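Extracellular ligand-binding receptor (PDB 4M88) probably binds an amino acid or similar small solute outside the cytoplasm and delivers it to an ABC transporter. Local coordinates at residues I5-I10 / K70-I76; V99-G103 / S294-V298; I129-V133 / V160-V165. One frame throughout, in Å; residues are numbered along the deposited sequence.

In the fold
The three contacts sample both lobes of a type I periplasmic binding protein. Contacts 1 and 2 belong to one lobe and share its five-stranded parallel sheet: their centres lie 10 Å apart, strands 74-76 and 99-101 are neighbours, and probable hydrogen bonds join Leu75 O to Val101 N and Leu75 N to Val99 O, both at 2.9 Å. Helix 286-303, which supplies half of contact 2, also covers Ile76 of contact 1. Contact 3 sits across the chain's centre in the other lobe, with centres 35 Å from contact 1 and 27 Å from contact 2; its nearest atoms are about 22 and 14 Å away. In relatives, solute binds in the cleft between such lobes.

Contact 1: I5-I10 / K70-I76; sequences IVLGQI and KKPLALI
Two neighbouring parallel strands of the five-stranded sheet in one lobe of this periplasmic binding protein, Rossmann-like in its strand order 2-1-3-4-5, meet here; the chain between them passes through helix 18-37, edge strand 45-52 and helix 57-68. Residues 5-10 are extended throughout; the chain 70-76 leaves helix 57-68 through Lys71 at positive phi (52/51), passes Pro72 and Leu73 (-75/-35), and is in strand from Ala74. The strand axes approach to 4.6 Å at -39°. Gly8 pairs with Leu75 in parallel register, CA to CA 4.6 Å.

Three backbone hydrogen bonds set this register: Leu73 N to Val6 O at 2.9 Å, Gly8 N to Ala74 O at 2.9 Å and Ile76 N to Gly8 O at 2.8 Å. CA-H...O contacts accompany them, the shortest from Leu75 CA to Gly8 O at 3.2 Å. On its other edge, strand 4-11 pairs with strand 45-52.

Apolar contacts occupy both faces. With Leu7 (m, t) lie Ala74 and Ile76 (m, m): Leu7 CD2 is 4.0 Å from Ala74 CB, and Leu7 CB 4.4 Å from Ile76 CG1; helices 18-37 and 286-303 cover these side chains. On this face too, Ile5 CG2 meets Leu73 CD2 at 4.0 Å. On the face of Leu75 (m, t), an ideal CB on Gly8 would come within 2.9 Å of Leu75 CD2, a clash that its bare CA avoids, and Val6 CG1 reaches Pro72 CB at 4.2 Å.

Past the last direct bond, a water carries the pairing onward, accepting from Ile10 N at 2.8 Å and donating to Ile76 O at 3.0 Å.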
loop_
_atom_site.group_PDB
_atom_site.type_symbol
_atom_site.label_atom_id
_atom_site.label_comp_id
_atom_site.label_asym_id
_atom_site.label_seq_id
_atom_site.Cartn_x
_atom_site.Cartn_y
_atom_site.Cartn_z
ATOM N N ILE A 5 -13.776 8.875 20.193
ATOM C CA ILE A 5 -12.452 8.894 19.601
ATOM C C ILE A 5 -12.608 9.137 18.117
ATOM O O ILE A 5 -13.178 8.320 17.398
ATOM C CB ILE A 5 -11.704 7.569 19.846
ATOM C CG1 ILE A 5 -11.494 7.354 21.348
ATOM C CG2 ILE A 5 -10.367 7.580 19.114
ATOM C CD1 ILE A 5 -11.179 5.916 21.725
ATOM N N VAL A 6 -12.110 10.280 17.661
ATOM C CA VAL A 6 -12.243 10.658 16.262
ATOM C C VAL A 6 -11.023 10.253 15.440
ATOM O O VAL A 6 -9.887 10.524 15.829
ATOM C CB VAL A 6 -12.441 12.178 16.125
ATOM C CG1 VAL A 6 -12.567 12.565 14.659
ATOM C CG2 VAL A 6 -13.666 12.618 16.913
ATOM N N LEU A 7 -11.266 9.587 14.319
ATOM C CA LEU A 7 -10.197 9.268 13.371
ATOM C C LEU A 7 -10.617 9.814 12.027
ATOM O O LEU A 7 -11.812 9.939 11.747
ATOM C CB LEU A 7 -10.007 7.759 13.266
ATOM C CG LEU A 7 -9.749 7.034 14.589
ATOM C CD1 LEU A 7 -9.872 5.531 14.417
ATOM C CD2 LEU A 7 -8.373 7.411 15.165
ATOM N N GLY A 8 -9.651 10.149 11.181
ATOM C CA GLY A 8 -9.998 10.708 9.888
ATOM C C GLY A 8 -9.373 9.913 8.768
ATOM O O GLY A 8 -8.283 9.363 8.925
ATOM N N GLN A 9 -10.068 9.818 7.640
ATOM C CA GLN A 9 -9.419 9.321 6.438
ATOM C C GLN A 9 -9.589 10.337 5.329
ATOM O O GLN A 9 -10.717 10.603 4.877
ATOM C CB GLN A 9 -9.973 7.967 5.984
ATOM C CG GLN A 9 -9.268 7.453 4.716
ATOM C CD GLN A 9 -9.993 6.296 4.038
ATOM O OE1 GLN A 9 -11.042 5.851 4.498
ATOM N NE2 GLN A 9 -9.439 5.825 2.918
ATOM N N ILE A 10 -8.475 10.920 4.902
ATOM C CA ILE A 10 -8.475 11.736 3.697
ATOM C C ILE A 10 -8.011 10.844 2.557
ATOM O O ILE A 10 -6.945 10.232 2.634
ATOM C CB ILE A 10 -7.537 12.937 3.814
ATOM C CG1 ILE A 10 -7.958 13.828 4.991
ATOM C CG2 ILE A 10 -7.553 13.732 2.528
ATOM C CD1 ILE A 10 -7.008 15.007 5.233
ATOM N N LYS A 70 -11.627 18.796 13.306
ATOM C CA LYS A 70 -12.410 17.767 13.989
ATOM C C LYS A 70 -11.637 17.113 15.131
ATOM O O LYS A 70 -12.148 16.197 15.779
ATOM C CB LYS A 70 -12.873 16.682 13.004
ATOM C CG LYS A 70 -13.628 17.200 11.790
ATOM C CD LYS A 70 -14.752 18.128 12.229
ATOM C CE LYS A 70 -15.169 19.103 11.122
ATOM N NZ LYS A 70 -15.919 20.280 11.670
ATOM N N LYS A 71 -10.410 17.585 15.367
ATOM C CA LYS A 71 -9.527 17.054 16.409
ATOM C C LYS A 71 -9.330 15.531 16.348
ATOM O O LYS A 71 -9.485 14.845 17.359
ATOM C CB LYS A 71 -10.021 17.488 17.795
ATOM C CG LYS A 71 -10.207 18.998 17.912
ATOM C CD LYS A 71 -11.102 19.389 19.083
ATOM C CE LYS A 71 -10.354 19.368 20.399
ATOM N NZ LYS A 71 -11.193 19.944 21.492
ATOM N N PRO A 72 -8.964 14.998 15.165
ATOM C CA PRO A 72 -8.751 13.546 15.100
ATOM C C PRO A 72 -7.478 13.166 15.858
ATOM O O PRO A 72 -6.552 13.984 15.940
ATOM C CB PRO A 72 -8.547 13.293 13.603
ATOM C CG PRO A 72 -7.913 14.576 13.099
ATOM C CD PRO A 72 -8.549 15.678 13.918
ATOM N N LEU A 73 -7.437 11.959 16.418
ATOM C CA LEU A 73 -6.205 11.448 17.025
ATOM C C LEU A 73 -5.250 11.043 15.923
ATOM O O LEU A 73 -4.025 11.176 16.058
ATOM C CB LEU A 73 -6.488 10.217 17.891
ATOM C CG LEU A 73 -6.865 10.467 19.349
ATOM C CD1 LEU A 73 -8.206 11.147 19.444
ATOM C CD2 LEU A 73 -6.879 9.164 20.125
ATOM N N ALA A 74 -5.822 10.530 14.838
ATOM C CA ALA A 74 -5.015 9.990 13.748
ATOM C C ALA A 74 -5.723 10.150 12.426
ATOM O O ALA A 74 -6.959 10.115 12.359
ATOM C CB ALA A 74 -4.709 8.502 13.988
ATOM N N LEU A 75 -4.920 10.342 11.379
ATOM C CA LEU A 75 -5.381 10.215 10.008
ATOM C C LEU A 75 -4.906 8.852 9.541
ATOM O O LEU A 75 -3.745 8.493 9.741
ATOM C CB LEU A 75 -4.777 11.317 9.135
ATOM C CG LEU A 75 -5.251 12.721 9.503
ATOM C CD1 LEU A 75 -4.539 13.774 8.657
ATOM C CD2 LEU A 75 -6.771 12.856 9.336
ATOM N N ILE A 76 -5.809 8.086 8.943
ATOM C CA ILE A 76 -5.508 6.697 8.629
ATOM C C ILE A 76 -5.241 6.526 7.151
ATOM O O ILE A 76 -6.091 6.857 6.326
ATOM C CB ILE A 76 -6.658 5.747 9.012
ATOM C CG1 ILE A 76 -7.090 5.963 10.461
ATOM C CG2 ILE A 76 -6.236 4.278 8.763
ATOM C CD1 ILE A 76 -5.982 5.717 11.454
HETATM O O HOH W 1 -5.989 9.740 5.474
#

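Contact 2: V99-G103 / S294-V298; sequences VVVNG and SARTV
Val101, in the t rotamer, projects its two methyl groups over the helical turn 294-298: CG2 packs on Val298 CG2 at 3.7 Å, while CG1 lies 3.6 Å from Ser294 O and 4.3 Å from Thr297 CG2. Its CA-to-CB bond points toward the helix, and of the 188 Å² buried between the segments, Val101 accounts for 70 Å². Ser294 (m), Thr297 (m) and Val298 (t) all direct their CA-to-CB bonds toward the strand side, as expected for positions i, i+3 and i+4 on one helical face, whereas that of Ala295 points away.

Residues 99-101 are extended, with phi/psi near -110/120 at Val100 and Val101. The N-to-C directions of strand and helix differ by 136°, and the axes approach to 9.5 Å. This is the helix-on-sheet layer of the alpha/beta/alpha sandwich in one lobe of the periplasmic binding protein: helix 286-303 comes from far along the chain to cover the parallel sheet, and Val298 also touches Ala74 and Ile76 of the adjoining strand.

Past Val101 the strand ends and the backbone bends at Asn102, which has positive phi (76/156). The closest CA atoms across the two segments are those of Asn102 and Ser294, 6.2 Å apart, and Asn102 CB is 3.3 Å from Ser294 OG. The polar ends have partners beyond the segments. Asn102 ND2 hydrogen-bonds to Glu290 OE2 and Ser77 OG, and its OD1 to the backbone N atoms of Val121 and Arg122, while Ser294 OG hydrogen-bonds to the backbone Glu290 O within its own helix.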
loop_
_atom_site.group_PDB
_atom_site.type_symbol
_atom_site.label_atom_id
_atom_site.label_comp_id
_atom_site.label_asym_id
_atom_site.label_seq_id
_atom_site.Cartn_x
_atom_site.Cartn_y
_atom_site.Cartn_z
ATOM N N VAL A 99 -1.297 12.102 14.448
ATOM C CA VAL A 99 -0.365 11.134 13.910
ATOM C C VAL A 99 -0.981 10.598 12.627
ATOM O O VAL A 99 -2.219 10.514 12.504
ATOM C CB VAL A 99 -0.091 10.001 14.905
ATOM C CG1 VAL A 99 -1.341 9.349 15.258
ATOM C CG2 VAL A 99 0.800 8.985 14.306
ATOM N N VAL A 100 -0.133 10.298 11.650
ATOM C CA VAL A 100 -0.611 9.732 10.393
ATOM C C VAL A 100 -0.167 8.284 10.375
ATOM O O VAL A 100 1.016 7.995 10.523
ATOM C CB VAL A 100 -0.025 10.453 9.164
ATOM C CG1 VAL A 100 -0.580 9.828 7.888
ATOM C CG2 VAL A 100 -0.360 11.941 9.197
ATOM N N VAL A 101 -1.122 7.373 10.249
ATOM C CA VAL A 101 -0.815 5.953 10.370
ATOM C C VAL A 101 -0.986 5.295 9.020
ATOM O O VAL A 101 -2.106 5.185 8.501
ATOM C CB VAL A 101 -1.675 5.259 11.437
ATOM C CG1 VAL A 101 -1.398 3.758 11.458
ATOM C CG2 VAL A 101 -1.400 5.866 12.807
ATOM N N ASN A 102 0.153 4.888 8.467
ATOM C CA ASN A 102 0.275 4.316 7.128
ATOM C C ASN A 102 0.174 5.366 6.026
ATOM O O ASN A 102 -0.397 6.449 6.214
ATOM C CB ASN A 102 -0.702 3.159 6.884
ATOM C CG ASN A 102 -0.182 2.176 5.841
ATOM O OD1 ASN A 102 1.003 1.815 5.854
ATOM N ND2 ASN A 102 -1.049 1.763 4.919
ATOM N N GLY A 103 0.758 5.037 4.883
ATOM C CA GLY A 103 0.716 5.889 3.711
ATOM C C GLY A 103 0.853 4.980 2.509
ATOM O O GLY A 103 1.609 4.001 2.550
ATOM N N SER A 294 -4.342 -0.831 9.350
ATOM C CA SER A 294 -3.915 0.520 9.678
ATOM C C SER A 294 -4.756 1.026 10.840
ATOM O O SER A 294 -4.229 1.591 11.802
ATOM C CB SER A 294 -4.017 1.444 8.467
ATOM O OG SER A 294 -3.120 1.035 7.452
ATOM N N ALA A 295 -6.060 0.807 10.754
ATOM C CA ALA A 295 -6.974 1.198 11.823
ATOM C C ALA A 295 -6.723 0.364 13.075
ATOM O O ALA A 295 -6.723 0.888 14.189
ATOM C CB ALA A 295 -8.428 1.075 11.363
ATOM N N ARG A 296 -6.501 -0.936 12.909
ATOM C CA ARG A 296 -6.279 -1.785 14.066
ATOM C C ARG A 296 -4.988 -1.441 14.821
ATOM O O ARG A 296 -4.906 -1.603 16.035
ATOM C CB ARG A 296 -6.279 -3.260 13.674
ATOM C CG ARG A 296 -6.162 -4.171 14.878
ATOM C CD ARG A 296 -6.636 -5.578 14.572
ATOM N NE ARG A 296 -6.361 -6.462 15.695
ATOM C CZ ARG A 296 -6.566 -7.773 15.672
ATOM N NH1 ARG A 296 -7.061 -8.340 14.575
ATOM N NH2 ARG A 296 -6.267 -8.507 16.740
ATOM N N THR A 297 -3.982 -0.958 14.101
ATOM C CA THR A 297 -2.747 -0.488 14.737
ATOM C C THR A 297 -3.047 0.636 15.723
ATOM O O THR A 297 -2.542 0.637 16.852
ATOM C CB THR A 297 -1.781 0.025 13.674
ATOM O OG1 THR A 297 -1.377 -1.086 12.875
ATOM C CG2 THR A 297 -0.554 0.667 14.304
ATOM N N VAL A 298 -3.880 1.579 15.302
ATOM C CA VAL A 298 -4.300 2.645 16.196
ATOM C C VAL A 298 -5.051 2.082 17.398
ATOM O O VAL A 298 -4.784 2.467 18.535
ATOM C CB VAL A 298 -5.166 3.681 15.479
ATOM C CG1 VAL A 298 -5.759 4.646 16.485
ATOM C CG2 VAL A 298 -4.338 4.434 14.442
#

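Contact 3: I129-V133 / V160-V165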
loop_
_atom_site.group_PDB
_atom_site.type_symbol
_atom_site.label_atom_id
_atom_site.label_comp_id
_atom_site.label_asym_id
_atom_site.label_seq_id
_atom_site.Cartn_x
_atom_site.Cartn_y
_atom_site.Cartn_z
ATOM N N ILE A 129 11.050 -3.868 -3.863
ATOM C CA ILE A 129 11.857 -3.894 -5.087
ATOM C C ILE A 129 13.132 -4.731 -4.928
ATOM O O ILE A 129 13.528 -5.458 -5.855
ATOM C CB ILE A 129 12.190 -2.459 -5.540
ATOM C CG1 ILE A 129 10.949 -1.818 -6.181
ATOM C CG2 ILE A 129 13.337 -2.448 -6.534
ATOM C CD1 ILE A 129 11.034 -0.295 -6.277
ATOM N N GLU A 130 13.775 -4.645 -3.763
ATOM C CA GLU A 130 14.951 -5.476 -3.506
ATOM C C GLU A 130 14.576 -6.954 -3.553
ATOM O O GLU A 130 15.305 -7.774 -4.117
ATOM C CB GLU A 130 15.609 -5.112 -2.176
ATOM C CG GLU A 130 16.360 -3.772 -2.224
ATOM C CD GLU A 130 16.765 -3.251 -0.845
ATOM O OE1 GLU A 130 16.197 -3.711 0.174
ATOM O OE2 GLU A 130 17.654 -2.373 -0.788
ATOM N N GLU A 131 13.430 -7.280 -2.965
ATOM C CA GLU A 131 12.895 -8.639 -2.999
ATOM C C GLU A 131 12.582 -9.109 -4.425
ATOM O O GLU A 131 12.867 -10.253 -4.780
ATOM C CB GLU A 131 11.631 -8.712 -2.141
ATOM C CG GLU A 131 11.007 -10.086 -2.073
ATOM C CD GLU A 131 11.679 -10.985 -1.055
ATOM O OE1 GLU A 131 12.668 -10.543 -0.426
ATOM O OE2 GLU A 131 11.209 -12.131 -0.881
ATOM N N ILE A 132 11.988 -8.234 -5.232
ATOM C CA ILE A 132 11.684 -8.578 -6.629
ATOM C C ILE A 132 12.963 -8.881 -7.390
ATOM O O ILE A 132 13.037 -9.860 -8.143
ATOM C CB ILE A 132 10.971 -7.444 -7.353
ATOM C CG1 ILE A 132 9.501 -7.447 -7.012
ATOM C CG2 ILE A 132 11.083 -7.615 -8.871
ATOM C CD1 ILE A 132 8.756 -6.313 -7.646
ATOM N N VAL A 133 13.985 -8.055 -7.188
ATOM C CA VAL A 133 15.219 -8.259 -7.932
ATOM C C VAL A 133 15.928 -9.547 -7.493
ATOM O O VAL A 133 16.498 -10.262 -8.323
ATOM C CB VAL A 133 16.141 -7.024 -7.875
ATOM C CG1 VAL A 133 17.407 -7.284 -8.672
ATOM C CG2 VAL A 133 15.410 -5.829 -8.460
ATOM N N VAL A 160 15.341 3.347 -7.257
ATOM C CA VAL A 160 15.509 2.244 -6.317
ATOM C C VAL A 160 15.842 0.948 -7.054
ATOM O O VAL A 160 16.721 0.195 -6.624
ATOM C CB VAL A 160 14.262 2.076 -5.413
ATOM C CG1 VAL A 160 14.313 0.767 -4.657
ATOM C CG2 VAL A 160 14.175 3.243 -4.436
ATOM N N VAL A 161 15.152 0.691 -8.165
ATOM C CA VAL A 161 15.448 -0.488 -8.978
ATOM C C VAL A 161 16.894 -0.449 -9.452
ATOM O O VAL A 161 17.602 -1.447 -9.372
ATOM C CB VAL A 161 14.500 -0.647 -10.202
ATOM C CG1 VAL A 161 14.799 -1.959 -10.906
ATOM C CG2 VAL A 161 13.047 -0.645 -9.763
ATOM N N GLN A 162 17.346 0.709 -9.932
ATOM C CA GLN A 162 18.719 0.809 -10.439
ATOM C C GLN A 162 19.731 0.481 -9.344
ATOM O O GLN A 162 20.724 -0.212 -9.591
ATOM C CB GLN A 162 18.993 2.207 -11.009
ATOM C CG GLN A 162 18.136 2.556 -12.219
ATOM C CD GLN A 162 18.327 3.998 -12.678
ATOM O OE1 GLN A 162 18.886 4.823 -11.956
ATOM N NE2 GLN A 162 17.861 4.303 -13.884
ATOM N N GLU A 163 19.483 0.969 -8.132
ATOM C CA GLU A 163 20.408 0.719 -7.026
ATOM C C GLU A 163 20.351 -0.754 -6.591
ATOM O O GLU A 163 21.378 -1.357 -6.261
ATOM C CB GLU A 163 20.093 1.633 -5.842
ATOM C CG GLU A 163 20.971 1.392 -4.617
ATOM C CD GLU A 163 22.419 1.839 -4.809
ATOM O OE1 GLU A 163 22.717 2.539 -5.805
ATOM O OE2 GLU A 163 23.263 1.486 -3.954
ATOM N N ALA A 164 19.150 -1.329 -6.612
ATOM C CA ALA A 164 18.962 -2.724 -6.224
ATOM C C ALA A 164 19.685 -3.658 -7.181
ATOM O O ALA A 164 20.327 -4.621 -6.755
ATOM C CB ALA A 164 17.477 -3.073 -6.161
ATOM N N VAL A 165 19.573 -3.376 -8.474
ATOM C CA VAL A 165 20.186 -4.223 -9.497
ATOM C C VAL A 165 21.710 -4.151 -9.440
ATOM O O VAL A 165 22.414 -5.140 -9.689
ATOM C CB VAL A 165 19.665 -3.858 -10.919
ATOM C CG1 VAL A 165 20.539 -4.443 -11.988
ATOM C CG2 VAL A 165 18.226 -4.328 -11.098
#
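Helices 125-138 and 152-166 pack side by side on one face of the mixed sheet in the second lobe, part of its alpha/beta/alpha sandwich. Their segment axes approach to 9.3 Å and cross at -47°. The tightest backbone approach puts Ala164 CA 5.6 Å from Glu130 CA. The small Ala164 makes a shallow hollow in its helix surface, and three side chains border its methyl: Ile129 CG2 at 4.2 Å, Glu130 CG at 4.2 Å and Val133 CG2 at 4.1 Å from Ala164 CB. Ile129 is the largest bump, burying 71 Å²; in its m, t rotamer it sits between Val160 and Val161 with both methyls, CD1 and CG2, near each of them, the closest pairs being Ile129 CD1 to Val160 CG1 at 3.8 Å and Ile129 CG2 to Val161 CG2 at 3.7 Å. Ile129 and Val161 also touch Ile205 on strand 201-205 beneath. One turn on, Val133 sets CG2 between Ala164 CB and Val165 CG2, 4.1 Å from each, and its CG1 lies 3.9 Å from Val165 CG2.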